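Long-range contact in HcgC (Methanococcus maripaludis S2, PDB 5O4J), which probably catalyses an S-adenosylmethionine-dependent C-methylation of a pyridinol precursor in the biosynthesis of the [Fe]-hydrogenase cofactor: residues E38-K43 with P128-V133. Sequence-based numbering, arbitrary orientation.
Sequences EGEEFK and PKVLIV
Strand 108-111 lies between strands 42-48 and 130-134 in the parallel part of the Rossmann-like sheet of HcgC, yet the two flanking strands touch through side chains at their N-terminal ends, where the loops leading into them take part. Lys129, just ahead of the second strand, lays its extended aliphatic chain obliquely across the extended chain of Glu40, so that Lys129 CD comes 3.6 Å from Glu40 OE2. Its ammonium has run past the carboxylate, and Lys129 NZ stays 4.8 Å from Glu40 OE2, too far for a salt bridge, though the opposite charges may still attract. Lys129 NZ also forms a long, weak ion pair with Asp107, whose carboxylate accepts a hydrogen bond from the backbone N of Lys43. Val130, the first strand residue, is buried and its CB points toward segment 38-43. Leu37, at the end of helix 18-37, touches both Val130 and Phe42, while Leu108 of the intervening strand does the same, so that the four form an apolar cluster. With CG2 anti to its carbonyl carbon, Val130 points this methyl at the edge of the Phe42 ring, near the ring plane, and 4.0 Å from Glu40 OE1. Phe42 meets it with two adjacent ring carbons, CE1 and CZ, each 3.9 Å from Val130 CG2.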
loop_
_atom_site.group_PDB
_atom_site.type_symbol
_atom_site.label_atom_id
_atom_site.label_comp_id
_atom_site.label_asym_id
_atom_site.label_seq_id
_atom_site.Cartn_x
_atom_site.Cartn_y
_atom_site.Cartn_z
ATOM N N GLU A 38 -22.186 23.744 -22.054
ATOM C CA GLU A 38 -22.710 23.511 -23.404
ATOM C C GLU A 38 -22.691 24.772 -24.265
ATOM O O GLU A 38 -23.565 24.985 -25.113
ATOM C CB GLU A 38 -24.124 22.943 -23.318
ATOM C CG GLU A 38 -24.176 21.605 -22.603
ATOM C CD GLU A 38 -25.593 21.098 -22.386
ATOM O OE1 GLU A 38 -25.742 19.931 -21.975
ATOM O OE2 GLU A 38 -26.551 21.877 -22.582
ATOM N N GLY A 39 -21.656 25.591 -24.086
ATOM C CA GLY A 39 -21.488 26.775 -24.908
ATOM C C GLY A 39 -22.436 27.907 -24.605
ATOM O O GLY A 39 -22.468 28.885 -25.357
ATOM N N GLU A 40 -23.217 27.808 -23.532
ATOM C CA GLU A 40 -24.113 28.895 -23.163
ATOM C C GLU A 40 -23.313 30.146 -22.810
ATOM O O GLU A 40 -22.255 30.077 -22.179
ATOM C CB GLU A 40 -25.006 28.481 -21.988
ATOM C CG GLU A 40 -26.058 29.532 -21.626
ATOM C CD GLU A 40 -27.131 29.027 -20.671
ATOM O OE1 GLU A 40 -27.120 27.835 -20.310
ATOM O OE2 GLU A 40 -28.006 29.834 -20.292
ATOM N N GLU A 41 -23.820 31.292 -23.243
ATOM C CA GLU A 41 -23.202 32.577 -22.967
ATOM C C GLU A 41 -23.942 33.264 -21.829
ATOM O O GLU A 41 -25.161 33.126 -21.683
ATOM C CB GLU A 41 -23.204 33.444 -24.228
ATOM C CG GLU A 41 -22.240 32.934 -25.292
ATOM C CD GLU A 41 -22.354 33.675 -26.610
ATOM O OE1 GLU A 41 -23.192 34.590 -26.719
ATOM O OE2 GLU A 41 -21.592 33.343 -27.539
ATOM N N PHE A 42 -23.189 34.004 -21.020
ATOM C CA PHE A 42 -23.708 34.603 -19.802
ATOM C C PHE A 42 -23.266 36.056 -19.723
ATOM O O PHE A 42 -22.187 36.421 -20.195
ATOM C CB PHE A 42 -23.214 33.848 -18.553
ATOM C CG PHE A 42 -23.629 32.403 -18.512
ATOM C CD1 PHE A 42 -24.836 32.024 -17.936
ATOM C CD2 PHE A 42 -22.822 31.427 -19.060
ATOM C CE1 PHE A 42 -25.218 30.690 -17.909
ATOM C CE2 PHE A 42 -23.199 30.094 -19.035
ATOM C CZ PHE A 42 -24.389 29.722 -18.455
ATOM N N LYS A 43 -24.106 36.880 -19.094
ATOM C CA LYS A 43 -23.781 38.290 -18.927
ATOM C C LYS A 43 -22.844 38.506 -17.751
ATOM O O LYS A 43 -21.936 39.343 -17.821
ATOM C CB LYS A 43 -25.063 39.105 -18.735
ATOM C CG LYS A 43 -25.841 39.330 -20.023
ATOM C CD LYS A 43 -27.209 39.945 -19.752
ATOM C CE LYS A 43 -27.899 40.365 -21.042
ATOM N NZ LYS A 43 -28.290 39.197 -21.883
ATOM N N PRO A 128 -29.668 32.738 -10.691
ATOM C CA PRO A 128 -28.959 32.568 -11.958
ATOM C C PRO A 128 -29.671 31.578 -12.873
ATOM O O PRO A 128 -30.574 30.845 -12.470
ATOM C CB PRO A 128 -27.596 32.017 -11.515
ATOM C CG PRO A 128 -27.921 31.202 -10.306
ATOM C CD PRO A 128 -29.100 31.886 -9.629
ATOM N N LYS A 129 -29.247 31.590 -14.133
ATOM C CA LYS A 129 -29.642 30.538 -15.058
ATOM C C LYS A 129 -29.019 29.211 -14.657
ATOM O O LYS A 129 -29.679 28.169 -14.697
ATOM C CB LYS A 129 -29.214 30.923 -16.471
ATOM C CG LYS A 129 -29.966 32.113 -17.029
ATOM C CD LYS A 129 -29.398 32.533 -18.369
ATOM C CE LYS A 129 -30.108 33.764 -18.906
ATOM N NZ LYS A 129 -29.352 34.386 -20.025
ATOM N N VAL A 130 -27.757 29.242 -14.239
ATOM C CA VAL A 130 -26.986 28.043 -13.935
ATOM C C VAL A 130 -26.279 28.238 -12.601
ATOM O O VAL A 130 -25.699 29.300 -12.347
ATOM C CB VAL A 130 -25.971 27.731 -15.049
ATOM C CG1 VAL A 130 -25.070 26.559 -14.671
ATOM C CG2 VAL A 130 -26.715 27.443 -16.348
ATOM N N LEU A 131 -26.360 27.224 -11.746
ATOM C CA LEU A 131 -25.615 27.155 -10.498
ATOM C C LEU A 131 -24.768 25.893 -10.521
ATOM O O LEU A 131 -25.288 24.806 -10.780
ATOM C CB LEU A 131 -26.561 27.128 -9.295
ATOM C CG LEU A 131 -25.910 26.817 -7.943
ATOM C CD1 LEU A 131 -24.989 27.947 -7.539
ATOM C CD2 LEU A 131 -26.971 26.572 -6.881
ATOM N N ILE A 132 -23.468 26.036 -10.258
ATOM C CA ILE A 132 -22.562 24.905 -10.080
ATOM C C ILE A 132 -21.944 25.018 -8.699
ATOM O O ILE A 132 -21.416 26.075 -8.347
ATOM C CB ILE A 132 -21.453 24.879 -11.145
ATOM C CG1 ILE A 132 -22.065 24.757 -12.539
ATOM C CG2 ILE A 132 -20.476 23.738 -10.872
ATOM C CD1 ILE A 132 -21.081 24.978 -13.654
ATOM N N VAL A 133 -22.003 23.935 -7.926
ATOM C CA VAL A 133 -21.372 23.848 -6.614
ATOM C C VAL A 133 -20.335 22.739 -6.671
ATOM O O VAL A 133 -20.640 21.621 -7.099
ATOM C CB VAL A 133 -22.396 23.572 -5.496
ATOM C CG1 VAL A 133 -21.707 23.394 -4.128
ATOM C CG2 VAL A 133 -23.422 24.682 -5.425
#